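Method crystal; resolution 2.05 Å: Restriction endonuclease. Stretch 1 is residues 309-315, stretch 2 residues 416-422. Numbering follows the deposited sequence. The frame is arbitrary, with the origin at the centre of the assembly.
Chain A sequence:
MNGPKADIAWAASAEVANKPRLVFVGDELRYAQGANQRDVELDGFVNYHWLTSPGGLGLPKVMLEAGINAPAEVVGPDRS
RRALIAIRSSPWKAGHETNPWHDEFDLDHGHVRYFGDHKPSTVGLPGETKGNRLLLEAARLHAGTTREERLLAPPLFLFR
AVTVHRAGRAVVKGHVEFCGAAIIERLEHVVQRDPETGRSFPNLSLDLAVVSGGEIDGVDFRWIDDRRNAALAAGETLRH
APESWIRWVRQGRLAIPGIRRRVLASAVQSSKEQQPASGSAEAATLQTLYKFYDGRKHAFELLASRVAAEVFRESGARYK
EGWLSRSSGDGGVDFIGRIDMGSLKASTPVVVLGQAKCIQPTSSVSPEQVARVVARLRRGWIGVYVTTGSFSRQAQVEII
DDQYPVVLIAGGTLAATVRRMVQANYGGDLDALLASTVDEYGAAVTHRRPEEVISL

Stretch 1, residues 309-315: AEVFRES
Stretch 2 (416-422) ATVRRMV

Residues 309-314 belong to a helix that begins earlier in the chain, with phi/psi running from -56/-45 at Ala 309 to -68/-23 at Arg 313; Ser 315, at -93/11, is in a loop or turn. Residues 416-422 lie wholly within a second helix, with phi near -61° and psi near -46°. In the first helix, Arg 313 N bonds to Ala 309 O and Glu 314 N to Glu 310 O, both at 2.9 Å; in the second, Arg 420 N bonds to Ala 416 O and Met 421 N to Thr 417 O, also at 2.9 Å. The axes cross almost perpendicularly, at 88°, and approach to 10.5 Å. The closest pair of CA atoms is Val 311 CA and Thr 417 CA, 7.2 Å apart. The contact is small, burying 231 Å² summed over both sides.

Glu 310, with chi1 t and chi2 p, is the centre of this patch. Its CG packs 3.7 Å from Thr 417 CG2 and 3.9 Å from CG of Met 421 (m, t, p), so the aliphatic part of an acidic side chain makes apolar contact. Beside it, Val 311 (chi1 t) places CG2 3.7 Å from OG1 of Thr 417 (chi1 m), a van der Waals contact; that hydroxyl is hydrogen-bonded elsewhere in the structure.

The Glu 310 carboxylate is engaged within its own helix: NE of Arg 313 (chi1 96°, then t, t) donates to Glu 310 OE1 at 3.1 Å, and Arg 313 NH2 forms a salt bridge with Glu 310 OE2 at 3.0 Å. Arg 420 (t, t, m) reaches across with NH1 4.0 Å from Glu 310 CG, which lies at the guanidinium edge, 4.3 Å from Glu 310 OE2 and 4.4 Å from OE1 of Glu 314 (t, p). These opposite charges lie beyond salt-bridge distance; Glu 314 OE1 is well out of the guanidinium plane, so no N-H points at it. No hydrogen bond or salt bridge joins the stretches; they meet through van der Waals packing and nearby opposite charges.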

# COMPACT_ATOMS: atom_id res chain seq x y z
N ALA A 309 2.86 14.69 -2.90
CA ALA A 309 3.96 14.51 -1.96
C ALA A 309 3.65 15.15 -0.61
O ALA A 309 3.86 14.54 0.45
CB ALA A 309 5.25 15.07 -2.53
N GLU A 310 3.13 16.37 -0.65
CA GLU A 310 2.78 17.10 0.57
C GLU A 310 1.67 16.40 1.36
O GLU A 310 1.77 16.24 2.58
CB GLU A 310 2.37 18.54 0.24
CG GLU A 310 2.02 19.38 1.45
CD GLU A 310 3.22 19.66 2.35
OE1 GLU A 310 4.36 19.64 1.84
OE2 GLU A 310 3.02 19.89 3.56
N VAL A 311 0.63 15.99 0.65
CA VAL A 311 -0.51 15.30 1.26
C VAL A 311 -0.06 14.00 1.93
O VAL A 311 -0.50 13.68 3.03
CB VAL A 311 -1.61 15.00 0.22
CG1 VAL A 311 -2.64 14.04 0.78
CG2 VAL A 311 -2.27 16.29 -0.24
N PHE A 312 0.82 13.27 1.26
CA PHE A 312 1.36 12.04 1.84
C PHE A 312 2.24 12.29 3.05
O PHE A 312 2.13 11.58 4.05
CB PHE A 312 2.09 11.20 0.79
CG PHE A 312 1.17 10.43 -0.11
CD1 PHE A 312 0.35 9.44 0.41
CD2 PHE A 312 1.14 10.67 -1.48
CE1 PHE A 312 -0.50 8.72 -0.42
CE2 PHE A 312 0.30 9.95 -2.30
CZ PHE A 312 -0.52 8.98 -1.77
N ARG A 313 3.11 13.30 2.98
CA ARG A 313 3.97 13.61 4.12
C ARG A 313 3.17 14.14 5.30
O ARG A 313 3.62 14.07 6.44
CB ARG A 313 5.06 14.60 3.74
CG ARG A 313 4.76 16.06 4.05
CD ARG A 313 6.03 16.87 4.18
NE ARG A 313 5.77 18.31 4.21
CZ ARG A 313 5.64 19.03 5.33
NH1 ARG A 313 5.73 18.44 6.51
NH2 ARG A 313 5.43 20.33 5.25
N GLU A 314 1.99 14.67 5.02
CA GLU A 314 1.14 15.23 6.06
C GLU A 314 0.64 14.14 6.99
O GLU A 314 0.34 14.38 8.17
CB GLU A 314 -0.04 16.00 5.45
CG GLU A 314 -0.96 16.69 6.46
CD GLU A 314 -0.31 17.90 7.11
OE1 GLU A 314 0.73 18.37 6.61
OE2 GLU A 314 -0.85 18.38 8.13
N SER A 315 0.55 12.92 6.46
CA SER A 315 0.10 11.77 7.24
C SER A 315 1.28 11.03 7.86
O SER A 315 1.12 9.92 8.38
CB SER A 315 -0.69 10.81 6.34
OG SER A 315 -1.79 11.47 5.74
N ALA A 416 -6.37 23.94 -0.36
CA ALA A 416 -5.82 24.03 0.99
C ALA A 416 -4.34 23.66 1.02
O ALA A 416 -3.52 24.37 1.62
CB ALA A 416 -6.61 23.14 1.94
N THR A 417 -4.01 22.55 0.37
CA THR A 417 -2.63 22.07 0.32
C THR A 417 -1.72 23.08 -0.37
O THR A 417 -0.65 23.40 0.13
CB THR A 417 -2.53 20.72 -0.42
OG1 THR A 417 -3.43 19.78 0.17
CG2 THR A 417 -1.11 20.18 -0.35
N VAL A 418 -2.16 23.58 -1.52
CA VAL A 418 -1.40 24.57 -2.28
C VAL A 418 -1.18 25.84 -1.47
O VAL A 418 -0.08 26.39 -1.44
CB VAL A 418 -2.08 24.90 -3.63
CG1 VAL A 418 -1.57 26.21 -4.19
CG2 VAL A 418 -1.86 23.77 -4.63
N ARG A 419 -2.23 26.30 -0.80
CA ARG A 419 -2.13 27.48 0.06
C ARG A 419 -1.12 27.26 1.19
O ARG A 419 -0.32 28.15 1.49
CB ARG A 419 -3.50 27.86 0.63
CG ARG A 419 -4.35 28.69 -0.32
CD ARG A 419 -5.75 28.88 0.22
NE ARG A 419 -5.75 29.20 1.65
CZ ARG A 419 -5.62 30.42 2.14
NH1 ARG A 419 -5.47 31.46 1.33
NH2 ARG A 419 -5.63 30.61 3.45
N ARG A 420 -1.17 26.09 1.81
CA ARG A 420 -0.22 25.75 2.87
C ARG A 420 1.22 25.75 2.35
O ARG A 420 2.11 26.35 2.96
CB ARG A 420 -0.55 24.38 3.47
CG ARG A 420 0.21 24.07 4.75
CD ARG A 420 0.02 22.62 5.18
NE ARG A 420 -1.38 22.21 5.17
CZ ARG A 420 -1.90 21.35 4.31
NH1 ARG A 420 -1.13 20.79 3.38
NH2 ARG A 420 -3.19 21.04 4.37
N MET A 421 1.43 25.10 1.21
CA MET A 421 2.75 25.02 0.58
C MET A 421 3.31 26.40 0.27
O MET A 421 4.45 26.72 0.60
CB MET A 421 2.66 24.22 -0.73
CG MET A 421 2.36 22.74 -0.55
SD MET A 421 1.82 21.95 -2.08
CE MET A 421 3.21 22.31 -3.16
N VAL A 422 2.48 27.23 -0.35
CA VAL A 422 2.87 28.57 -0.75
C VAL A 422 3.17 29.45 0.46
O VAL A 422 4.17 30.18 0.47
CB VAL A 422 1.78 29.22 -1.64
CG1 VAL A 422 1.99 30.71 -1.74
CG2 VAL A 422 1.79 28.58 -3.02